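Local atomic coordinates of invasion-associated protein B (Bartonella henselae, PDB entry 3DTD), a protein that is of unknown molecular function but is probably involved in the invasion of host cells by the bacterium. Residues C[44-49]-C[61-65]; C[81-87]-C[134-138]; C[98-102]-C[113-117]; C[122-126]-C[155-160]. One frame throughout, in Å; residues are numbered along the deposited sequence. Where two conformers were deposited one is given.

Contact 1: residues C[44-49]-C[61-65]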
loop_
_atom_site.group_PDB
_atom_site.type_symbol
_atom_site.label_atom_id
_atom_site.label_comp_id
_atom_site.label_asym_id
_atom_site.label_seq_id
_atom_site.Cartn_x
_atom_site.Cartn_y
_atom_site.Cartn_z
ATOM N N VAL C 44 30.415 20.614 19.354
ATOM C CA VAL C 44 31.258 19.469 19.029
ATOM C C VAL C 44 31.158 19.177 17.531
ATOM O O VAL C 44 30.069 18.980 16.989
ATOM C CB VAL C 44 30.883 18.213 19.873
ATOM C CG1 VAL C 44 31.691 16.988 19.438
ATOM C CG2 VAL C 44 31.098 18.477 21.361
ATOM N N CYS C 45 32.306 19.158 16.870
ATOM C CA CYS C 45 32.362 18.894 15.444
ATOM C C CYS C 45 33.038 17.564 15.175
ATOM O O CYS C 45 34.082 17.260 15.744
ATOM C CB CYS C 45 33.087 20.027 14.721
ATOM S SG CYS C 45 32.253 21.617 14.868
ATOM N N PHE C 46 32.425 16.766 14.312
ATOM C CA PHE C 46 32.992 15.473 13.960
ATOM C C PHE C 46 33.254 15.294 12.467
ATOM O O PHE C 46 32.619 15.916 11.619
ATOM C CB PHE C 46 32.193 14.298 14.560
ATOM C CG PHE C 46 30.744 14.250 14.152
ATOM C CD1 PHE C 46 30.333 13.431 13.104
ATOM C CD2 PHE C 46 29.782 14.990 14.842
ATOM C CE1 PHE C 46 28.988 13.368 12.727
ATOM C CE2 PHE C 46 28.437 14.940 14.471
ATOM C CZ PHE C 46 28.039 14.122 13.411
ATOM N N MET C 47 34.210 14.418 12.188
ATOM C CA MET C 47 34.763 14.168 10.874
ATOM C C MET C 47 34.366 12.749 10.517
ATOM O O MET C 47 34.680 11.825 11.263
ATOM C CB MET C 47 36.272 14.229 11.027
ATOM C CG MET C 47 37.062 14.660 9.855
ATOM S SD MET C 47 38.808 14.667 10.331
ATOM C CE MET C 47 39.416 13.833 8.887
ATOM N N HIS C 48 33.677 12.551 9.400
ATOM C CA HIS C 48 33.159 11.211 9.102
ATOM C C HIS C 48 33.175 10.784 7.641
ATOM O O HIS C 48 33.214 11.611 6.738
ATOM C CB HIS C 48 31.768 11.001 9.717
ATOM C CG HIS C 48 30.736 11.967 9.231
ATOM N ND1 HIS C 48 29.826 11.647 8.248
ATOM C CD2 HIS C 48 30.473 13.245 9.587
ATOM C CE1 HIS C 48 29.040 12.683 8.027
ATOM N NE2 HIS C 48 29.414 13.667 8.823
ATOM N N ARG C 49 33.147 9.467 7.447
ATOM C CA ARG C 49 33.235 8.822 6.143
ATOM C C ARG C 49 32.545 7.450 6.189
ATOM O O ARG C 49 32.778 6.665 7.109
ATOM C CB ARG C 49 34.711 8.662 5.749
ATOM C CG ARG C 49 34.985 7.722 4.581
ATOM C CD ARG C 49 35.027 8.476 3.269
ATOM N NE ARG C 49 34.827 7.598 2.119
ATOM C CZ ARG C 49 33.987 7.840 1.117
ATOM N NH1 ARG C 49 33.258 8.949 1.085
ATOM N NH2 ARG C 49 33.894 6.966 0.131
ATOM N N ALA C 61 32.232 2.283 8.299
ATOM C CA ALA C 61 32.086 3.706 8.592
ATOM C C ALA C 61 33.130 4.156 9.616
ATOM O O ALA C 61 33.601 3.363 10.426
ATOM C CB ALA C 61 30.673 4.012 9.093
ATOM N N MET C 62 33.499 5.431 9.562
ATOM C CA MET C 62 34.465 5.995 10.493
ATOM C C MET C 62 34.015 7.383 10.914
ATOM O O MET C 62 33.674 8.197 10.068
ATOM C CB MET C 62 35.866 6.038 9.866
ATOM C CG MET C 62 36.929 6.716 10.737
ATOM S SD MET C 62 38.635 6.370 10.270
ATOM C CE MET C 62 38.767 4.703 10.890
ATOM N N SER C 63 33.999 7.635 12.221
ATOM C CA SER C 63 33.656 8.947 12.765
ATOM C C SER C 63 34.715 9.363 13.779
ATOM O O SER C 63 35.114 8.566 14.627
ATOM C CB SER C 63 32.267 8.926 13.407
ATOM O OG SER C 63 31.749 10.240 13.547
ATOM N N VAL C 64 35.160 10.615 13.688
ATOM C CA VAL C 64 36.366 11.068 14.380
ATOM C C VAL C 64 36.234 12.506 14.914
ATOM O O VAL C 64 35.669 13.373 14.246
ATOM C CB VAL C 64 37.620 10.846 13.461
ATOM C CG1 VAL C 64 38.527 12.065 13.373
ATOM C CG2 VAL C 64 38.380 9.595 13.882
ATOM N N VAL C 65 36.713 12.727 16.140
ATOM C CA VAL C 65 36.773 14.062 16.743
ATOM C C VAL C 65 38.204 14.457 17.100
ATOM O O VAL C 65 39.067 13.598 17.294
ATOM C CB VAL C 65 35.871 14.206 18.013
ATOM C CG1 VAL C 65 34.403 14.120 17.649
ATOM C CG2 VAL C 65 36.230 13.174 19.087
#
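With CG of Phe46 turned between its own N and carbonyl carbon (chi1 58°), the ring lies beside Ser63, whose OG comes 3.5 Å from Phe46 CD1. Met47 instead sends CG away from its N (chi1 -151°), and its chain runs alongside Val64 on the other face of the sheet, Met47 CB lying 3.9 Å from Val64 CG1. Four backbone hydrogen bonds hold the strands together: Met47 and Val64 exchange a pair, Met47 N to Val64 O being 2.7 Å, and Arg49 and Met62 exchange another. Between these two hydrogen-bonded pairs His48 and Ser63 form a non-hydrogen-bonded pair, where His48 CA approaches Met62 O to 3.2 Å in a CA-H...O contact. His48 NE2 hydrogen-bonds Asn35 OD1 on strand 32-39, while the guanidinium of Arg49 forms a salt bridge with Glu51 and a hydrogen bond to Leu31 O. On the Met47 face, Met47, Val64 and Met62 are buried, helix 155-168 packing on Met47 and strand 110-117 on the other two; Phe46, His48 and Ser63, on the other, are partly exposed. Alternating hydrogen-bonded and non-hydrogen-bonded pairs are the regular ladder of an antiparallel beta hairpin, here of strands 42-52 and 58-66.

Contact 2: residues C[81-87]-C[134-138]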
loop_
_atom_site.group_PDB
_atom_site.type_symbol
_atom_site.label_atom_id
_atom_site.label_comp_id
_atom_site.label_asym_id
_atom_site.label_seq_id
_atom_site.Cartn_x
_atom_site.Cartn_y
_atom_site.Cartn_z
ATOM N N GLY C 81 29.329 -10.460 11.774
ATOM C CA GLY C 81 29.968 -11.732 11.426
ATOM C C GLY C 81 31.469 -11.766 11.648
ATOM O O GLY C 81 32.141 -12.709 11.222
ATOM N N ILE C 82 31.986 -10.740 12.319
ATOM C CA ILE C 82 33.417 -10.633 12.621
ATOM C C ILE C 82 33.705 -11.260 13.983
ATOM O O ILE C 82 33.002 -10.987 14.958
ATOM C CB ILE C 82 33.905 -9.141 12.581
ATOM C CG1 ILE C 82 33.646 -8.507 11.206
ATOM C CG2 ILE C 82 35.384 -9.001 12.971
ATOM C CD1 ILE C 82 34.168 -9.303 10.025
ATOM N N LEU C 83 34.732 -12.110 14.025
ATOM C CA LEU C 83 35.213 -12.730 15.259
ATOM C C LEU C 83 35.714 -11.686 16.248
ATOM O O LEU C 83 36.749 -11.050 16.056
ATOM C CB LEU C 83 36.290 -13.780 14.966
ATOM C CG LEU C 83 36.787 -14.662 16.114
ATOM C CD1 LEU C 83 35.642 -15.385 16.800
ATOM C CD2 LEU C 83 37.772 -15.659 15.577
ATOM N N VAL C 84 34.939 -11.541 17.312
ATOM C CA VAL C 84 35.077 -10.493 18.309
ATOM C C VAL C 84 36.295 -10.670 19.232
ATOM O O VAL C 84 36.831 -9.688 19.768
ATOM C CB VAL C 84 33.725 -10.398 19.082
ATOM C CG1 VAL C 84 33.877 -10.567 20.583
ATOM C CG2 VAL C 84 32.936 -9.157 18.663
ATOM N N SER C 85 36.735 -11.921 19.373
ATOM C CA SER C 85 37.848 -12.267 20.255
ATOM C C SER C 85 39.206 -11.960 19.624
ATOM O O SER C 85 40.203 -11.784 20.329
ATOM C CB SER C 85 37.767 -13.740 20.675
ATOM O OG SER C 85 37.696 -14.604 19.552
ATOM N N LYS C 86 39.237 -11.894 18.297
ATOM C CA LYS C 86 40.454 -11.576 17.553
ATOM C C LYS C 86 40.469 -10.090 17.170
ATOM O O LYS C 86 39.401 -9.499 16.966
ATOM C CB LYS C 86 40.580 -12.490 16.328
ATOM C CG LYS C 86 40.921 -13.934 16.694
ATOM C CD LYS C 86 41.463 -14.724 15.511
ATOM C CE LYS C 86 42.980 -14.619 15.399
ATOM N NZ LYS C 86 43.677 -15.354 16.498
ATOM N N PRO C 87 41.672 -9.475 17.090
ATOM C CA PRO C 87 41.743 -8.018 16.939
ATOM C C PRO C 87 41.414 -7.480 15.545
ATOM O O PRO C 87 41.390 -8.230 14.563
ATOM C CB PRO C 87 43.207 -7.697 17.289
ATOM C CG PRO C 87 43.816 -8.976 17.765
ATOM C CD PRO C 87 43.020 -10.063 17.143
ATOM N N ALA C 134 42.120 -5.085 8.749
ATOM C CA ALA C 134 42.309 -6.536 8.792
ATOM C C ALA C 134 41.614 -7.129 10.016
ATOM O O ALA C 134 41.843 -6.690 11.147
ATOM C CB ALA C 134 43.795 -6.882 8.797
ATOM N N MET C 135 40.758 -8.121 9.781
ATOM C CA MET C 135 40.010 -8.776 10.862
ATOM C C MET C 135 39.753 -10.255 10.562
ATOM O O MET C 135 40.121 -10.752 9.498
ATOM C CB MET C 135 38.706 -8.019 11.171
ATOM C CG MET C 135 37.751 -7.863 9.996
ATOM S SD MET C 135 36.653 -6.438 10.154
ATOM C CE MET C 135 37.715 -5.111 9.604
ATOM N N THR C 136 39.130 -10.951 11.510
ATOM C CA THR C 136 38.838 -12.375 11.378
ATOM C C THR C 136 37.323 -12.600 11.342
ATOM O O THR C 136 36.585 -12.035 12.148
ATOM C CB THR C 136 39.470 -13.178 12.547
ATOM O OG1 THR C 136 40.829 -12.763 12.738
ATOM C CG2 THR C 136 39.441 -14.668 12.266
ATOM N N ILE C 137 36.869 -13.413 10.395
ATOM C CA ILE C 137 35.460 -13.788 10.291
ATOM C C ILE C 137 35.141 -14.920 11.273
ATOM O O ILE C 137 35.892 -15.894 11.365
ATOM C CB ILE C 137 35.096 -14.208 8.838
ATOM C CG1 ILE C 137 35.489 -13.105 7.846
ATOM C CG2 ILE C 137 33.604 -14.530 8.707
ATOM C CD1 ILE C 137 35.396 -13.507 6.384
ATOM N N ALA C 138 34.048 -14.771 12.019
ATOM C CA ALA C 138 33.552 -15.835 12.894
ATOM C C ALA C 138 32.798 -16.868 12.064
ATOM O O ALA C 138 31.574 -16.811 11.918
ATOM C CB ALA C 138 32.676 -15.277 13.990
HETATM O O HOH W 1 38.484 -10.071 13.946
HETATM O O HOH W 2 42.210 -10.239 13.065
#
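Thr136 O takes the N-H of Leu83 in the shortest direct bond of this contact, 2.6 Å from Leu83 N, with the donor tilted 24° out of the carbonyl plane. Next to it, Ala138 N gives its hydrogen to Gly81 O at 2.9 Å, and these two bonds flank the single backbone bridge between Ile82 and Ile137. Farther along, the backbones part and water fills in. One water accepts from Thr136 N and donates to Leu83 O; a second donates to Pro87 O, 2.6 Å from the water, and also bonds to Thr136 OG1. Thr136 is thus held through its N, O and hydroxyl. Its side chain has further neighbours: CG2 lies beside Leu83 CD2, and the aliphatic part of Lys86 slants across the threonine, bringing Lys86 CD to 3.5 Å from Thr136 OG1. On the buried side Ile82 meets Met135 at about a right angle, its CD1 3.8 Å from Met135 SD. Met135 CG sits between its N and carbonyl carbon (chi1 58°), which places the bent thioether against the end of Ile82; Leu145 and Ile103 add to this apolar cluster. Gly81 has a positive phi (87°), a backbone shape that suits glycine. A second subunit reaches the same loop, where Thr105 of that subunit hydrogen-bonds Ile82 O and the Val84 residues of the two copies pack together. What results is a short beta-bridge pairing of an irregular loop with the segment that runs on from strand 130-136, extended by waters, at a subunit interface.

Contact 3: residues C[98-102]-C[113-117]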
loop_
_atom_site.group_PDB
_atom_site.type_symbol
_atom_site.label_atom_id
_atom_site.label_comp_id
_atom_site.label_asym_id
_atom_site.label_seq_id
_atom_site.Cartn_x
_atom_site.Cartn_y
_atom_site.Cartn_z
ATOM N N VAL C 98 50.886 0.999 12.278
ATOM C CA VAL C 98 49.985 -0.115 12.571
ATOM C C VAL C 98 49.366 0.031 13.966
ATOM O O VAL C 98 50.076 0.185 14.963
ATOM C CB VAL C 98 50.687 -1.500 12.397
ATOM C CG1 VAL C 98 49.776 -2.642 12.826
ATOM C CG2 VAL C 98 51.118 -1.711 10.950
ATOM N N ILE C 99 48.036 0.008 14.010
ATOM C CA ILE C 99 47.271 -0.012 15.256
ATOM C C ILE C 99 46.511 -1.334 15.362
ATOM O O ILE C 99 45.911 -1.800 14.393
ATOM C CB ILE C 99 46.299 1.205 15.341
ATOM C CG1 ILE C 99 47.008 2.411 15.945
ATOM C CG2 ILE C 99 45.042 0.899 16.177
ATOM C CD1 ILE C 99 46.164 3.656 15.916
ATOM N N GLU C 100 46.562 -1.950 16.539
ATOM C CA GLU C 100 45.746 -3.126 16.803
ATOM C C GLU C 100 44.779 -2.852 17.948
ATOM O O GLU C 100 45.189 -2.511 19.058
ATOM C CB GLU C 100 46.620 -4.344 17.090
ATOM C CG GLU C 100 46.163 -5.580 16.347
ATOM C CD GLU C 100 47.152 -6.718 16.429
ATOM O OE1 GLU C 100 47.659 -7.132 15.364
ATOM O OE2 GLU C 100 47.422 -7.200 17.552
ATOM N N THR C 101 43.493 -2.982 17.652
ATOM C CA THR C 101 42.418 -2.711 18.607
ATOM C C THR C 101 41.308 -3.752 18.404
ATOM O O THR C 101 41.473 -4.679 17.617
ATOM C CB THR C 101 41.901 -1.234 18.498
ATOM O OG1 THR C 101 40.756 -1.043 19.342
ATOM C CG2 THR C 101 41.545 -0.869 17.056
ATOM N N GLY C 102 40.196 -3.621 19.120
ATOM C CA GLY C 102 39.120 -4.603 19.028
ATOM C C GLY C 102 37.724 -4.018 19.065
ATOM O O GLY C 102 37.543 -2.846 19.392
ATOM N N VAL C 113 34.240 -0.336 16.710
ATOM C CA VAL C 113 35.654 -0.436 17.054
ATOM C C VAL C 113 36.165 0.952 17.466
ATOM O O VAL C 113 36.283 1.840 16.622
ATOM C CB VAL C 113 36.489 -0.957 15.850
ATOM C CG1 VAL C 113 37.950 -1.127 16.233
ATOM C CG2 VAL C 113 35.934 -2.267 15.317
ATOM N N PRO C 114 36.445 1.155 18.767
ATOM C CA PRO C 114 37.018 2.425 19.222
ATOM C C PRO C 114 38.455 2.597 18.739
ATOM O O PRO C 114 39.232 1.640 18.743
ATOM C CB PRO C 114 36.998 2.305 20.753
ATOM C CG PRO C 114 36.145 1.140 21.060
ATOM C CD PRO C 114 36.234 0.225 19.889
ATOM N N ILE C 115 38.788 3.813 18.327
ATOM C CA ILE C 115 40.100 4.118 17.771
ATOM C C ILE C 115 40.661 5.391 18.391
ATOM O O ILE C 115 39.934 6.357 18.604
ATOM C CB ILE C 115 40.054 4.249 16.228
ATOM C CG1 ILE C 115 38.721 4.864 15.783
ATOM C CG2 ILE C 115 40.237 2.881 15.588
ATOM C CD1 ILE C 115 38.730 5.546 14.445
ATOM N N VAL C 116 41.951 5.359 18.716
ATOM C CA VAL C 116 42.686 6.526 19.195
ATOM C C VAL C 116 43.963 6.641 18.360
ATOM O O VAL C 116 44.737 5.688 18.268
ATOM C CB VAL C 116 43.029 6.421 20.711
ATOM C CG1 VAL C 116 43.951 7.550 21.144
ATOM C CG2 VAL C 116 41.766 6.434 21.564
ATOM N N PHE C 117 44.167 7.802 17.742
ATOM C CA PHE C 117 45.346 8.047 16.913
ATOM C C PHE C 117 46.305 9.027 17.584
ATOM O O PHE C 117 45.913 10.146 17.922
ATOM C CB PHE C 117 44.937 8.601 15.546
ATOM C CG PHE C 117 43.970 7.731 14.789
ATOM C CD1 PHE C 117 42.744 8.236 14.373
ATOM C CD2 PHE C 117 44.284 6.417 14.482
ATOM C CE1 PHE C 117 41.851 7.440 13.664
ATOM C CE2 PHE C 117 43.399 5.615 13.775
ATOM C CZ PHE C 117 42.182 6.128 13.365
#
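Ile99 and Phe117 cross at about a right angle, the isoleucine approaching the ring at its edge. Ile99 CD1 makes the touch, 3.6 Å from Phe117 CD2 and close to the plane of the ring, while the same methyl lies 3.4 Å from Val116 O. An extended outer torsion (chi2 174°) carries CD1 this far from the Ile99 backbone. Tyr121 of helix 119-127 meets the Phe117 ring with planes nearly parallel and touches Ile99 as well. Two residues on, Thr101 faces the other strand with both of its branches. Its hydroxyl stands opposite its own N across chi1 (174°) and donates to Pro114 O, with Thr101 OG1 3.1 Å from that oxygen and nearly in line with the C=O bond. Its methyl slants over Val113, Thr101 CG2 lying 3.7 Å from Val113 CG1. The bond from Thr101 OG1 to Pro114 O links strands of two different sheets: 98-101, outermost in the four-stranded sheet and next to 88-92, and 110-117, in the seven-stranded one next to 72-78. The segments run at 145° to each other, axes 8.3 Å apart at the closest, and side chains of 98-101 span the gap to the edge of strand 110-117 turned from 72-78, at the margin where the sheets meet. Two antiparallel sheets brought together like this are consistent with a beta-sandwich, as in the E-set clan to which the family belongs. Leu90 of strand 88-92 touches both Thr101 and Ile115. Toward Gly102, the last residue of the segment, the backbones draw together, and Gly102 O comes 3.4 Å from Pro114 CD.

Contact 4: residues C[122-126]-C[155-160]. With GOL (glycerol), chain P.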
loop_
_atom_site.group_PDB
_atom_site.type_symbol
_atom_site.label_atom_id
_atom_site.label_comp_id
_atom_site.label_asym_id
_atom_site.label_seq_id
_atom_site.Cartn_x
_atom_site.Cartn_y
_atom_site.Cartn_z
ATOM N N VAL C 122 48.356 10.175 13.095
ATOM C CA VAL C 122 47.644 11.290 12.463
ATOM C C VAL C 122 48.409 11.807 11.239
ATOM O O VAL C 122 47.822 11.973 10.174
ATOM C CB VAL C 122 47.365 12.437 13.483
ATOM C CG1 VAL C 122 46.944 13.714 12.781
ATOM C CG2 VAL C 122 46.302 12.018 14.491
ATOM N N ALA C 123 49.717 12.012 11.396
ATOM C CA ALA C 123 50.603 12.419 10.298
ATOM C C ALA C 123 50.636 11.419 9.132
ATOM O O ALA C 123 50.728 11.822 7.971
ATOM C CB ALA C 123 52.015 12.680 10.824
ATOM N N ALA C 124 50.552 10.127 9.451
ATOM C CA ALA C 124 50.497 9.064 8.447
ATOM C C ALA C 124 49.169 9.068 7.701
ATOM O O ALA C 124 49.138 8.838 6.494
ATOM C CB ALA C 124 50.743 7.703 9.092
ATOM N N LEU C 125 48.087 9.335 8.434
ATOM C CA LEU C 125 46.736 9.473 7.880
ATOM C C LEU C 125 46.629 10.631 6.882
ATOM O O LEU C 125 45.943 10.516 5.867
ATOM C CB LEU C 125 45.722 9.676 9.016
ATOM C CG LEU C 125 44.749 8.624 9.573
ATOM C CD1 LEU C 125 44.955 7.200 9.076
ATOM C CD2 LEU C 125 44.745 8.680 11.091
ATOM N N ARG C 126 47.313 11.737 7.185
ATOM C CA ARG C 126 47.348 12.920 6.317
ATOM C C ARG C 126 48.066 12.659 4.998
ATOM O O ARG C 126 47.678 13.197 3.965
ATOM C CB ARG C 126 48.015 14.103 7.022
ATOM C CG ARG C 126 47.432 14.447 8.370
ATOM C CD ARG C 126 48.133 15.636 8.985
ATOM N NE ARG C 126 47.366 16.837 8.702
ATOM C CZ ARG C 126 46.741 17.564 9.618
ATOM N NH1 ARG C 126 46.814 17.249 10.906
ATOM N NH2 ARG C 126 46.053 18.623 9.239
ATOM N N PHE C 155 41.192 13.800 4.088
ATOM C CA PHE C 155 41.400 13.661 5.537
ATOM C C PHE C 155 42.131 14.862 6.119
ATOM O O PHE C 155 41.703 15.423 7.129
ATOM C CB PHE C 155 42.167 12.370 5.872
ATOM C CG PHE C 155 42.263 12.073 7.353
ATOM C CD1 PHE C 155 41.385 11.169 7.947
ATOM C CD2 PHE C 155 43.244 12.674 8.149
ATOM C CE1 PHE C 155 41.464 10.886 9.313
ATOM C CE2 PHE C 155 43.327 12.407 9.511
ATOM C CZ PHE C 155 42.436 11.509 10.095
ATOM N N SER C 156 43.240 15.235 5.485
ATOM C CA SER C 156 44.088 16.333 5.949
ATOM C C SER C 156 43.322 17.659 5.977
ATOM O O SER C 156 43.353 18.372 6.981
ATOM C CB SER C 156 45.354 16.431 5.085
ATOM O OG SER C 156 46.464 16.905 5.821
ATOM N N ASN C 157 42.607 17.959 4.894
ATOM C CA ASN C 157 41.822 19.193 4.798
ATOM C C ASN C 157 40.625 19.254 5.742
ATOM O O ASN C 157 40.297 20.327 6.255
ATOM C CB ASN C 157 41.366 19.443 3.360
ATOM C CG ASN C 157 42.481 19.964 2.473
ATOM O OD1 ASN C 157 43.427 20.603 2.939
ATOM N ND2 ASN C 157 42.370 19.701 1.178
ATOM N N ALA C 158 39.987 18.106 5.969
ATOM C CA ALA C 158 38.907 18.004 6.948
ATOM C C ALA C 158 39.424 18.152 8.384
ATOM O O ALA C 158 38.773 18.781 9.214
ATOM C CB ALA C 158 38.130 16.704 6.777
ATOM N N LEU C 159 40.599 17.593 8.664
ATOM C CA LEU C 159 41.204 17.724 9.990
ATOM C C LEU C 159 41.663 19.155 10.278
ATOM O O LEU C 159 41.536 19.626 11.404
ATOM C CB LEU C 159 42.346 16.726 10.175
ATOM C CG LEU C 159 42.991 16.604 11.557
ATOM C CD1 LEU C 159 41.964 16.407 12.673
ATOM C CD2 LEU C 159 43.976 15.466 11.534
ATOM N N ASN C 160 42.171 19.836 9.252
ATOM C CA ASN C 160 42.501 21.263 9.322
ATOM C C ASN C 160 41.306 22.148 9.655
ATOM O O ASN C 160 41.438 23.125 10.393
ATOM C CB ASN C 160 43.121 21.739 8.006
ATOM C CG ASN C 160 44.524 21.214 7.796
ATOM O OD1 ASN C 160 45.124 20.647 8.700
ATOM N ND2 ASN C 160 45.054 21.399 6.594
HETATM C C1 GOL P . 43.709 15.794 2.098
HETATM O O1 GOL P . 43.036 16.925 1.595
HETATM C C2 GOL P . 44.350 14.912 1.025
HETATM O O2 GOL P . 43.553 14.823 -0.139
HETATM C C3 GOL P . 44.596 13.515 1.592
HETATM O O3 GOL P . 44.795 13.564 2.991
#
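Leu125 sits over one face of the Phe155 ring, its CB 4.0 Å from the ring centroid and offset toward the rim in a CH-pi contact. Leu125 CG and CD2 follow the same ring outward, both nearest to CZ. Phe155 reaches across because CG is swung opposite its N (chi1 -173°), and Trp32 meets the same ring edge-to-face. Beside this pair Val122 and Leu159 cross at about a right angle, Val122 CG1 lying 3.7 Å from Leu159 CD2. These residues form the close-packed, largely apolar half of the contact. The other half is polar and more exposed. Here Arg126 stretches over to the second helix on a bent chain, and Arg126 NE donates to Ser156 OG at 3.0 Å, the hydroxyl tilted 19° from the guanidinium plane. Leu159 CD2 covers one face of that guanidinium, 3.4 Å from Arg126 NH1, thereby joining the two halves. The approach of Asn160 to the outer end of the arginine is too close in the model to interpret. A glycerol, probably from the crystallisation liquor, bridges the helix ends: its O3 donates to Arg126 O at 3.1 Å and weakly accepts from Ser156 N, while its O1 weakly accepts from Asn157 N. The segments make an angle of 125° with their axes 9.7 Å apart at the closest. Phe155 and Leu159 pack on Met47 of strand 42-52, Val122 and Leu125 on Phe117 of strand 110-117, and Ala124 and Leu125 on Val92 of strand 88-92.

In the fold
Contacts 1 and 3 lie closest to the centre of the chain and both involve the seven-stranded sheet, yet contact 1 is a backbone ladder within it, whereas contact 3 joins it to the four-stranded sheet chiefly through side chains. They meet where Met62 and Val64 pack on Ile115 and Phe117. Contact 4 adds helices to the same core: Met47 of contact 1 reaches Phe155 and Ala158, and Phe117 of contact 3 reaches Val122 and Leu125. Contact 2 is the most peripheral, its centre about 17 Å from the chain centre, mixes backbone and water bonds, and is the one another subunit touches; Pro87 connects it to contact 3.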